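Local coordinates for bifunctional cytochrome P450/NADPH--P450 reductase (Deinococcus aerius, PDB 7F3H), which probably hydroxylates organic substrates with molecular oxygen at a heme iron, using electrons passed from NADPH through a fused reductase, at residues S273-F278 against D323-F328; D316-I321 against L417-I422; L436-K439 against T443-P446. All coordinates share one frame; numbering follows the deposited sequence.

Interaction 1 of 3, residues S273-F278 against D323-F328; sequences SGLLAF and DEALRF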
loop_
_atom_site.group_PDB
_atom_site.type_symbol
_atom_site.label_atom_id
_atom_site.label_comp_id
_atom_site.label_asym_id
_atom_site.label_seq_id
_atom_site.Cartn_x
_atom_site.Cartn_y
_atom_site.Cartn_z
ATOM N N SER A 273 6.177 2.217 0.751
ATOM C CA SER A 273 7.519 1.745 1.056
ATOM C C SER A 273 7.644 0.268 0.700
ATOM O O SER A 273 8.694 -0.161 0.217
ATOM C CB SER A 273 7.888 1.995 2.528
ATOM O OG SER A 273 7.106 1.191 3.382
ATOM N N GLY A 274 6.596 -0.530 0.944
ATOM C CA GLY A 274 6.607 -1.905 0.487
ATOM C C GLY A 274 6.831 -2.024 -1.008
ATOM O O GLY A 274 7.679 -2.803 -1.464
ATOM N N LEU A 275 6.053 -1.265 -1.797
ATOM C CA LEU A 275 6.222 -1.301 -3.246
ATOM C C LEU A 275 7.672 -1.010 -3.609
ATOM O O LEU A 275 8.253 -1.684 -4.473
ATOM C CB LEU A 275 5.263 -0.319 -3.931
ATOM C CG LEU A 275 5.518 -0.033 -5.424
ATOM C CD1 LEU A 275 5.689 -1.320 -6.214
ATOM C CD2 LEU A 275 4.424 0.852 -6.088
ATOM N N LEU A 276 8.272 -0.019 -2.937
ATOM C CA LEU A 276 9.620 0.416 -3.287
ATOM C C LEU A 276 10.672 -0.627 -2.911
ATOM O O LEU A 276 11.576 -0.927 -3.706
ATOM C CB LEU A 276 9.908 1.749 -2.623
ATOM C CG LEU A 276 9.410 2.919 -3.471
ATOM C CD1 LEU A 276 9.412 4.157 -2.605
ATOM C CD2 LEU A 276 10.327 3.090 -4.656
ATOM N N ALA A 277 10.552 -1.203 -1.714
ATOM C CA ALA A 277 11.460 -2.265 -1.294
ATOM C C ALA A 277 11.343 -3.487 -2.195
ATOM O O ALA A 277 12.357 -4.069 -2.611
ATOM C CB ALA A 277 11.168 -2.646 0.145
ATOM N N PHE A 278 10.118 -3.884 -2.526
ATOM C CA PHE A 278 9.944 -5.030 -3.406
ATOM C C PHE A 278 10.541 -4.748 -4.775
ATOM O O PHE A 278 11.119 -5.640 -5.400
ATOM C CB PHE A 278 8.459 -5.401 -3.533
ATOM C CG PHE A 278 7.967 -6.355 -2.459
ATOM C CD1 PHE A 278 8.559 -7.597 -2.287
ATOM C CD2 PHE A 278 6.926 -5.994 -1.604
ATOM C CE1 PHE A 278 8.118 -8.468 -1.291
ATOM C CE2 PHE A 278 6.487 -6.870 -0.602
ATOM C CZ PHE A 278 7.089 -8.105 -0.454
ATOM N N ASP A 323 4.476 -1.267 -12.304
ATOM C CA ASP A 323 3.253 -2.012 -12.605
ATOM C C ASP A 323 3.467 -3.515 -12.399
ATOM O O ASP A 323 2.678 -4.187 -11.712
ATOM C CB ASP A 323 2.807 -1.730 -14.048
ATOM C CG ASP A 323 2.257 -0.305 -14.257
ATOM O OD1 ASP A 323 1.787 0.339 -13.291
ATOM O OD2 ASP A 323 2.277 0.169 -15.419
ATOM N N GLU A 324 4.573 -4.055 -12.949
ATOM C CA GLU A 324 4.861 -5.482 -12.803
ATOM C C GLU A 324 5.289 -5.847 -11.370
ATOM O O GLU A 324 4.976 -6.950 -10.887
ATOM C CB GLU A 324 5.916 -5.900 -13.847
ATOM C CG GLU A 324 6.306 -7.392 -13.919
ATOM C CD GLU A 324 5.203 -8.354 -14.396
ATOM O OE1 GLU A 324 4.004 -7.971 -14.434
ATOM O OE2 GLU A 324 5.560 -9.520 -14.718
ATOM N N ALA A 325 5.986 -4.951 -10.665
ATOM C CA ALA A 325 6.320 -5.254 -9.275
ATOM C C ALA A 325 5.051 -5.391 -8.454
ATOM O O ALA A 325 4.909 -6.336 -7.670
ATOM C CB ALA A 325 7.232 -4.180 -8.682
ATOM N N LEU A 326 4.070 -4.511 -8.703
ATOM C CA LEU A 326 2.773 -4.624 -8.045
ATOM C C LEU A 326 2.028 -5.883 -8.501
ATOM O O LEU A 326 1.190 -6.402 -7.768
ATOM C CB LEU A 326 1.943 -3.370 -8.311
ATOM C CG LEU A 326 2.304 -2.087 -7.545
ATOM C CD1 LEU A 326 1.408 -0.932 -7.932
ATOM C CD2 LEU A 326 2.277 -2.259 -6.026
ATOM N N ARG A 327 2.311 -6.402 -9.695
ATOM C CA ARG A 327 1.708 -7.697 -10.014
ATOM C C ARG A 327 2.339 -8.833 -9.198
ATOM O O ARG A 327 1.623 -9.693 -8.685
ATOM C CB ARG A 327 1.780 -8.000 -11.514
ATOM C CG ARG A 327 0.910 -9.191 -11.922
ATOM C CD ARG A 327 0.987 -9.453 -13.409
ATOM N NE ARG A 327 2.281 -10.014 -13.776
ATOM C CZ ARG A 327 2.599 -11.300 -13.657
ATOM N NH1 ARG A 327 1.704 -12.160 -13.182
ATOM N NH2 ARG A 327 3.820 -11.710 -13.987
ATOM N N PHE A 328 3.679 -8.868 -9.069
ATOM C CA PHE A 328 4.311 -9.886 -8.221
ATOM C C PHE A 328 4.010 -9.699 -6.735
ATOM O O PHE A 328 3.841 -10.695 -6.023
ATOM C CB PHE A 328 5.844 -9.935 -8.328
ATOM C CG PHE A 328 6.383 -10.762 -9.448
ATOM C CD1 PHE A 328 5.543 -11.389 -10.347
ATOM C CD2 PHE A 328 7.722 -11.139 -9.427
ATOM C CE1 PHE A 328 6.049 -12.206 -11.350
ATOM C CE2 PHE A 328 8.251 -11.979 -10.403
ATOM C CZ PHE A 328 7.400 -12.514 -11.380
#
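Leu-275 and Leu-326 carry the contact between segments 273-278 and 323-328, two helical pieces with no hydrogen bond between them. The tight part is a meeting of methyl groups. CD2 of Leu-326 lies across the fork of the other leucine, 3.5 Å from Leu-275 CD1 and 3.8 Å from Leu-275 CD2, and the two side chains cross at about a right angle. Leu-275 reaches over because its CG stands anti to the backbone N (chi1 168°), while Leu-326 holds CG beside its own N (chi1 -75°). Ala-325 closes one flank, its CB 4.1 Å from Leu-275 CD1; a short side chain suits a place where the helix surface itself faces the leucine.

Packing is looser toward Phe-278, whose CB comes no closer than 5.4 Å to Ala-325 CB and whose ring stacks instead with Trp-329. Polar groups lie on the far side of segment 323-328, away from the leucines. There Arg-327 grips Glu-324 side-on, NE to OE1 at 2.8 Å and NH2 to OE2 at 2.9 Å. The carboxylate oxygens lie nearly in the guanidinium plane, but the nitrogens sit about 32° out of the carboxylate plane. This pair is the ExxR motif of cytochromes P450, and Arg-381 adds a second positive partner to Glu-324, as in the family's Glu-Arg-Arg triad.

The leucine pair is fully buried, and Leu-326 also touches the heme, where an apolar branched side chain suits the porphyrin. In P450 terms helix 254-285 is the I-helix and helix 317-329 the K-helix. Helix 144-161 packs on Ser-273 and Leu-276, and strand 444-446 lies against Ala-277 and Phe-278.

Interaction 2 of 3, residues D316-I321 against L417-I422; sequences DVIPRI and LALLLI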
loop_
_atom_site.group_PDB
_atom_site.type_symbol
_atom_site.label_atom_id
_atom_site.label_comp_id
_atom_site.label_asym_id
_atom_site.label_seq_id
_atom_site.Cartn_x
_atom_site.Cartn_y
_atom_site.Cartn_z
ATOM N N ASP A 316 9.279 5.700 -19.035
ATOM C CA ASP A 316 8.557 4.559 -19.605
ATOM C C ASP A 316 8.913 3.231 -18.936
ATOM O O ASP A 316 8.022 2.482 -18.498
ATOM C CB ASP A 316 8.825 4.413 -21.102
ATOM C CG ASP A 316 8.393 3.076 -21.609
ATOM O OD1 ASP A 316 7.223 2.698 -21.360
ATOM O OD2 ASP A 316 9.223 2.367 -22.178
ATOM N N VAL A 317 10.218 2.932 -18.862
ATOM C CA VAL A 317 10.670 1.691 -18.246
ATOM C C VAL A 317 10.276 1.648 -16.765
ATOM O O VAL A 317 9.680 0.675 -16.293
ATOM C CB VAL A 317 12.198 1.549 -18.417
ATOM C CG1 VAL A 317 12.745 0.381 -17.586
ATOM C CG2 VAL A 317 12.553 1.393 -19.890
ATOM N N ILE A 318 10.588 2.713 -16.017
ATOM C CA ILE A 318 10.379 2.707 -14.560
ATOM C C ILE A 318 8.899 2.549 -14.192
ATOM O O ILE A 318 8.588 1.723 -13.319
ATOM C CB ILE A 318 11.037 3.939 -13.938
ATOM C CG1 ILE A 318 12.555 3.721 -13.827
ATOM C CG2 ILE A 318 10.435 4.303 -12.609
ATOM C CD1 ILE A 318 13.305 4.922 -13.253
ATOM N N PRO A 319 7.952 3.300 -14.792
ATOM C CA PRO A 319 6.534 2.984 -14.577
ATOM C C PRO A 319 6.177 1.525 -14.842
ATOM O O PRO A 319 5.415 0.926 -14.075
ATOM C CB PRO A 319 5.820 3.923 -15.565
ATOM C CG PRO A 319 6.738 5.045 -15.761
ATOM C CD PRO A 319 8.115 4.477 -15.672
ATOM N N ARG A 320 6.661 0.932 -15.936
ATOM C CA ARG A 320 6.244 -0.440 -16.219
ATOM C C ARG A 320 6.863 -1.420 -15.228
ATOM O O ARG A 320 6.213 -2.401 -14.822
ATOM C CB ARG A 320 6.599 -0.774 -17.654
ATOM C CG ARG A 320 5.676 -0.077 -18.662
ATOM C CD ARG A 320 5.923 -0.571 -20.087
ATOM N NE ARG A 320 7.174 -0.074 -20.648
ATOM C CZ ARG A 320 8.175 -0.834 -21.107
ATOM N NH1 ARG A 320 8.101 -2.171 -21.069
ATOM N NH2 ARG A 320 9.260 -0.248 -21.621
ATOM N N ILE A 321 8.076 -1.122 -14.765
ATOM C CA ILE A 321 8.670 -1.877 -13.666
ATOM C C ILE A 321 7.741 -1.881 -12.472
ATOM O O ILE A 321 7.512 -2.924 -11.853
ATOM C CB ILE A 321 10.033 -1.278 -13.264
ATOM C CG1 ILE A 321 11.111 -1.654 -14.272
ATOM C CG2 ILE A 321 10.403 -1.721 -11.856
ATOM C CD1 ILE A 321 12.343 -0.818 -14.110
ATOM N N LEU A 417 9.812 8.719 -8.852
ATOM C CA LEU A 417 10.839 9.731 -8.584
ATOM C C LEU A 417 11.977 9.185 -7.732
ATOM O O LEU A 417 13.158 9.474 -7.983
ATOM C CB LEU A 417 10.213 10.930 -7.884
ATOM C CG LEU A 417 11.198 11.978 -7.397
ATOM C CD1 LEU A 417 12.016 12.549 -8.546
ATOM C CD2 LEU A 417 10.431 13.069 -6.696
ATOM N N ALA A 418 11.630 8.469 -6.667
ATOM C CA ALA A 418 12.640 7.865 -5.808
ATOM C C ALA A 418 13.559 6.977 -6.630
ATOM O O ALA A 418 14.788 7.063 -6.519
ATOM C CB ALA A 418 11.973 7.067 -4.681
ATOM N N LEU A 419 12.968 6.121 -7.468
ATOM C CA LEU A 419 13.760 5.181 -8.253
ATOM C C LEU A 419 14.655 5.920 -9.237
ATOM O O LEU A 419 15.838 5.592 -9.389
ATOM C CB LEU A 419 12.817 4.216 -8.983
ATOM C CG LEU A 419 12.360 3.006 -8.145
ATOM C CD1 LEU A 419 11.143 2.215 -8.714
ATOM C CD2 LEU A 419 13.544 2.070 -7.924
ATOM N N LEU A 420 14.091 6.928 -9.911
ATOM C CA LEU A 420 14.842 7.764 -10.835
ATOM C C LEU A 420 16.083 8.345 -10.172
ATOM O O LEU A 420 17.202 8.213 -10.685
ATOM C CB LEU A 420 13.923 8.885 -11.344
ATOM C CG LEU A 420 14.502 9.924 -12.301
ATOM C CD1 LEU A 420 15.037 9.234 -13.551
ATOM C CD2 LEU A 420 13.456 10.944 -12.632
ATOM N N LEU A 421 15.911 8.954 -8.998
ATOM C CA LEU A 421 17.056 9.586 -8.357
ATOM C C LEU A 421 18.060 8.547 -7.854
ATOM O O LEU A 421 19.276 8.699 -8.047
ATOM C CB LEU A 421 16.569 10.480 -7.221
ATOM C CG LEU A 421 15.929 11.834 -7.559
ATOM C CD1 LEU A 421 15.544 12.571 -6.262
ATOM C CD2 LEU A 421 16.835 12.707 -8.445
ATOM N N ILE A 422 17.563 7.453 -7.267
ATOM C CA ILE A 422 18.434 6.402 -6.739
ATOM C C ILE A 422 19.305 5.829 -7.844
ATOM O O ILE A 422 20.527 5.696 -7.695
ATOM C CB ILE A 422 17.587 5.310 -6.059
ATOM C CG1 ILE A 422 17.105 5.818 -4.703
ATOM C CG2 ILE A 422 18.368 3.958 -5.910
ATOM C CD1 ILE A 422 16.056 4.940 -4.093
#
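Ile-318 meets Leu-419 and Leu-420 where the start of helix 317-329 approaches helix 408-425, the L helix of the P450 fold. The contact is wholly apolar, and the two branches of Ile-318 have separate targets. CG2 of Ile-318, anti to the backbone N, lies 4.3 Å from CB of Leu-419. The longer arm stretches out from beside that N with chi2 near 180°, which carries CD1 onto the backbone of the facing helix, 4.0 Å from Leu-420 N; the CB of Leu-420 follows at 4.4 Å from the same Ile-318 CD1. A beta-branched isoleucine thus fills both places from one position. Val-297 of helix 287-300 touches Ile-318 and Leu-420 alike, so a third helix packs against both partners.

No charged interaction crosses between the two segments. Within 316-321 Arg-320 holds Asp-316 with a side-on fork, NE to OD1 at 2.9 Å and NH2 to OD2 at 2.7 Å, spanning one helical turn. The carboxylate is tilted, with both nitrogens over 30° out of its plane. NH1 of the same arginine forms a salt bridge with Asp-380.

Backbone bonds form the third group. Asp-316 occupies the N-cap position without a capping bond from its side chain; the carboxylate of Glu-296 instead accepts the N-H groups of Asp-316, Val-317 and Ile-318, where negative charge would probably suit the helix dipole.

The chemistry therefore divides cleanly: salt bridges and hydrogen bonds gather at the helix start and probably help to fix it, whereas the helix-to-helix join depends on shape and on the burial of hydrocarbon, with no directional bond across it.

Interaction 3 of 3, residues L436-K439 against T443-P446; sequences LKVK and TIKP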
loop_
_atom_site.group_PDB
_atom_site.type_symbol
_atom_site.label_atom_id
_atom_site.label_comp_id
_atom_site.label_asym_id
_atom_site.label_seq_id
_atom_site.Cartn_x
_atom_site.Cartn_y
_atom_site.Cartn_z
ATOM N N LEU A 436 14.586 -13.642 0.240
ATOM C CA LEU A 436 13.347 -12.905 0.461
ATOM C C LEU A 436 12.588 -13.490 1.643
ATOM O O LEU A 436 12.323 -14.695 1.680
ATOM C CB LEU A 436 12.488 -12.919 -0.806
ATOM C CG LEU A 436 11.108 -12.260 -0.642
ATOM C CD1 LEU A 436 11.214 -10.797 -0.274
ATOM C CD2 LEU A 436 10.285 -12.415 -1.892
ATOM N N LYS A 437 12.316 -12.632 2.634
ATOM C CA LYS A 437 11.522 -12.931 3.827
ATOM C C LYS A 437 10.426 -11.874 3.892
ATOM O O LYS A 437 10.717 -10.679 4.003
ATOM C CB LYS A 437 12.368 -12.941 5.113
ATOM C CG LYS A 437 11.852 -13.903 6.213
ATOM C CD LYS A 437 12.550 -13.730 7.579
ATOM C CE LYS A 437 13.661 -14.789 7.782
ATOM N NZ LYS A 437 14.007 -15.056 9.215
ATOM N N VAL A 438 9.178 -12.305 3.712
ATOM C CA VAL A 438 8.018 -11.420 3.645
ATOM C C VAL A 438 7.305 -11.393 4.998
ATOM O O VAL A 438 7.075 -12.441 5.612
ATOM C CB VAL A 438 7.069 -11.862 2.524
ATOM C CG1 VAL A 438 5.875 -10.934 2.456
ATOM C CG2 VAL A 438 7.820 -11.892 1.211
ATOM N N LYS A 439 7.012 -10.200 5.501
ATOM C CA LYS A 439 6.224 -10.064 6.719
ATOM C C LYS A 439 4.892 -9.402 6.383
ATOM O O LYS A 439 4.840 -8.424 5.617
ATOM C CB LYS A 439 6.975 -9.265 7.804
ATOM C CG LYS A 439 6.222 -9.100 9.171
ATOM C CD LYS A 439 6.166 -10.304 10.116
ATOM C CE LYS A 439 7.537 -10.451 10.801
ATOM N NZ LYS A 439 7.814 -9.299 11.748
ATOM N N THR A 443 0.026 -4.636 5.645
ATOM C CA THR A 443 0.696 -4.747 4.357
ATOM C C THR A 443 1.693 -5.904 4.404
ATOM O O THR A 443 1.857 -6.568 5.424
ATOM C CB THR A 443 1.411 -3.443 4.009
ATOM O OG1 THR A 443 2.140 -3.015 5.161
ATOM C CG2 THR A 443 0.400 -2.343 3.628
ATOM N N ILE A 444 2.300 -6.198 3.257
ATOM C CA ILE A 444 3.410 -7.142 3.148
ATOM C C ILE A 444 4.652 -6.391 2.750
ATOM O O ILE A 444 4.609 -5.304 2.157
ATOM C CB ILE A 444 3.186 -8.328 2.190
ATOM C CG1 ILE A 444 2.764 -7.805 0.826
ATOM C CG2 ILE A 444 2.299 -9.363 2.806
ATOM C CD1 ILE A 444 2.701 -8.874 -0.233
ATOM N N LYS A 445 5.772 -6.967 3.123
ATOM C CA LYS A 445 6.947 -6.129 3.030
ATOM C C LYS A 445 8.199 -6.989 3.134
ATOM O O LYS A 445 8.175 -7.984 3.882
ATOM C CB LYS A 445 6.706 -5.086 4.144
ATOM C CG LYS A 445 6.514 -5.672 5.607
ATOM C CD LYS A 445 5.912 -4.555 6.464
ATOM C CE LYS A 445 6.091 -5.041 7.864
ATOM N NZ LYS A 445 5.357 -6.307 8.205
ATOM N N PRO A 446 9.274 -6.706 2.374
ATOM C CA PRO A 446 10.522 -7.466 2.574
ATOM C C PRO A 446 11.203 -7.042 3.862
ATOM O O PRO A 446 11.224 -5.858 4.197
ATOM C CB PRO A 446 11.371 -7.146 1.331
ATOM C CG PRO A 446 10.727 -6.095 0.613
ATOM C CD PRO A 446 9.353 -5.827 1.184
#
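The flat groups that meet are the peptides of Lys-439 and Lys-445. The N-H of Lys-439 arrives in the plane of the Lys-445 carbonyl, almost straight, with N to O 3.0 Å and 169° at the hydrogen. Val-438 CA adds a C-H contact to the same oxygen at 3.4 Å. The Lys-439 carbonyl receives a C-H from Ile-444 CA, and a weak bond from NZ of Lys-445, 3.4 Å from Lys-439 O.

Side chains alternate between the faces. One carries Val-438 and Pro-446, and apolar contacts flank this pair: CG1 of Val-438 lies 3.8 Å from Ile-444 CB, and Leu-436 CD1 lies 4.0 Å from CB of Pro-446. Proline suits this non-hydrogen-bonded place because no N-H is needed toward the partner strand. Trp-329 borders Leu-436, Val-438 and Ile-444.

The other face carries Lys-439 and Lys-445, side by side and pointing the same way. Lys-445 has CG between its N and carbonyl carbon (chi1 58°), turning its chain along the Lys-439 carbonyl. The two NZ atoms stay 5.2 Å apart, and that of Lys-439 forms a salt bridge with Glu-447, which probably offsets its charge.

Together these bonds and contacts build a short antiparallel beta hairpin, consistent with the C-terminal beta-4 hairpin of the P450 fold.

How the interactions relate
Helix 254-285 connects the three contacts. Interaction 1 touches interaction 2 through Leu-276 CD2 and Leu-419 CG, 4.0 Å apart, and the two also share helix 317-329, with centres about 12 Å apart. On another side interaction 1 meets the hairpin of interaction 3: Ala-277 CB lies 3.5 Å from Pro-446 CG, and Phe-278 CE2 is as close to Pro-446 CD. Interactions 2 and 3 do not touch, their nearest atoms being about 12 Å apart. The contacts also lie at graded side-chain distances from the heme: Leu-326 of interaction 1 about 3 Å, Thr-443 of interaction 3 about 7 Å, and Leu-419 of interaction 2 about 12 Å.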